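Local coordinates for 6-phosphogluconolactonase (Thermotoga maritima, PDB 1PBT), which hydrolyses 6-phosphogluconolactone to 6-phosphogluconate, the second step of the oxidative stage of the pentose phosphate pathway, at residues P69-E72 with K73-E76. Numbering follows the deposited sequence.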
loop_
_atom_site.group_PDB
_atom_site.type_symbol
_atom_site.label_atom_id
_atom_site.label_comp_id
_atom_site.label_asym_id
_atom_site.label_seq_id
_atom_site.Cartn_x
_atom_site.Cartn_y
_atom_site.Cartn_z
ATOM N N PRO A 69 -3.919 -11.775 2.843
ATOM C CA PRO A 69 -4.800 -12.454 3.806
ATOM C C PRO A 69 -5.639 -11.453 4.601
ATOM O O PRO A 69 -6.785 -11.714 4.960
ATOM C CB PRO A 69 -3.818 -13.205 4.713
ATOM C CG PRO A 69 -2.626 -13.414 3.846
ATOM C CD PRO A 69 -2.508 -12.126 3.090
ATOM N N VAL A 70 -5.035 -10.308 4.902
ATOM C CA VAL A 70 -5.721 -9.270 5.637
ATOM C C VAL A 70 -6.850 -8.691 4.801
ATOM O O VAL A 70 -7.948 -8.472 5.312
ATOM C CB VAL A 70 -4.738 -8.157 6.057
ATOM C CG1 VAL A 70 -5.497 -6.923 6.574
ATOM C CG2 VAL A 70 -3.807 -8.705 7.147
ATOM N N TYR A 71 -6.591 -8.466 3.513
ATOM C CA TYR A 71 -7.614 -7.914 2.637
ATOM C C TYR A 71 -8.759 -8.914 2.509
ATOM O O TYR A 71 -9.929 -8.534 2.459
ATOM C CB TYR A 71 -7.060 -7.620 1.234
ATOM C CG TYR A 71 -5.862 -6.699 1.183
ATOM C CD1 TYR A 71 -5.661 -5.722 2.168
ATOM C CD2 TYR A 71 -4.960 -6.762 0.118
ATOM C CE1 TYR A 71 -4.586 -4.829 2.086
ATOM C CE2 TYR A 71 -3.870 -5.865 0.024
ATOM C CZ TYR A 71 -3.701 -4.906 1.015
ATOM O OH TYR A 71 -2.648 -4.025 0.930
ATOM N N GLU A 72 -8.402 -10.190 2.457
ATOM C CA GLU A 72 -9.367 -11.273 2.325
ATOM C C GLU A 72 -10.420 -11.191 3.427
ATOM O O GLU A 72 -11.622 -11.348 3.175
ATOM C CB GLU A 72 -8.616 -12.603 2.384
ATOM C CG GLU A 72 -9.444 -13.829 2.097
ATOM C CD GLU A 72 -8.579 -15.002 1.688
ATOM O OE1 GLU A 72 -7.462 -15.138 2.239
ATOM O OE2 GLU A 72 -9.017 -15.785 0.817
ATOM N N LYS A 73 -9.966 -10.923 4.646
ATOM C CA LYS A 73 -10.859 -10.799 5.793
ATOM C C LYS A 73 -11.596 -9.464 5.764
ATOM O O LYS A 73 -12.783 -9.397 6.080
ATOM C CB LYS A 73 -10.063 -10.908 7.095
ATOM C CG LYS A 73 -9.377 -12.247 7.309
ATOM C CD LYS A 73 -10.377 -13.343 7.620
ATOM C CE LYS A 73 -9.680 -14.573 8.179
ATOM N NZ LYS A 73 -10.660 -15.576 8.686
ATOM N N LEU A 74 -10.889 -8.399 5.390
ATOM C CA LEU A 74 -11.519 -7.080 5.324
ATOM C C LEU A 74 -12.690 -7.062 4.336
ATOM O O LEU A 74 -13.692 -6.378 4.561
ATOM C CB LEU A 74 -10.492 -6.012 4.930
ATOM C CG LEU A 74 -9.540 -5.567 6.047
ATOM C CD1 LEU A 74 -8.486 -4.610 5.485
ATOM C CD2 LEU A 74 -10.334 -4.878 7.146
ATOM N N ALA A 75 -12.562 -7.823 3.253
ATOM C CA ALA A 75 -13.614 -7.887 2.247
ATOM C C ALA A 75 -14.909 -8.473 2.809
ATOM O O ALA A 75 -15.992 -8.237 2.272
ATOM C CB ALA A 75 -13.148 -8.705 1.079
ATOM N N GLU A 76 -14.791 -9.228 3.892
ATOM C CA GLU A 76 -15.954 -9.857 4.498
ATOM C C GLU A 76 -16.719 -8.940 5.443
ATOM O O GLU A 76 -17.865 -9.226 5.783
ATOM C CB GLU A 76 -15.516 -11.128 5.242
ATOM C CG GLU A 76 -15.168 -12.289 4.321
ATOM C CD GLU A 76 -14.227 -13.302 4.954
ATOM O OE1 GLU A 76 -14.296 -13.508 6.188
ATOM O OE2 GLU A 76 -13.423 -13.908 4.209
#
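With CG1 of Val70 trans to its backbone N (chi1 168°) and CG of Leu74 beside its backbone N (chi1 -77°), anti to the carbonyl carbon, the two side chains run side by side in the same direction, one helical turn apart. Their methyls meet at 3.9 Å, Val70 CG1 against Leu74 CD1. The same Leu74 methyl reaches the edge of the Tyr71 ring, near its plane, a looser approach of 4.5 Å between Leu74 CD1 and Tyr71 CD1. The backbone of helix 67-74 is held here by i to i+4 bonds: Ala75 N to Tyr71 O at 2.8 Å, Leu74 N to Val70 O, and a longer one from Lys73 N to Pro69 O. This helix is the crossover of the parallel beta-alpha-beta unit formed with strands 57-61 and 84-92. Val70 and Leu74 pack on Ile43 of helix 35-53, whereas Tyr71 touches Val109 of helix 102-111 and hydrogen-bonds through OH to Ala62 O. Glu76, with CG beside its backbone N (chi1 -74°) and the chain extended beyond CG, brings OE2 to 3.3 Å from Glu72 O. The two oxygens, both acceptors, are not hydrogen-bonded to each other; Arg113 serves both, NH1 hydrogen-bonding Glu72 O and NH2 forming a salt bridge with Glu76 OE2, so its positive charge probably offsets their repulsion.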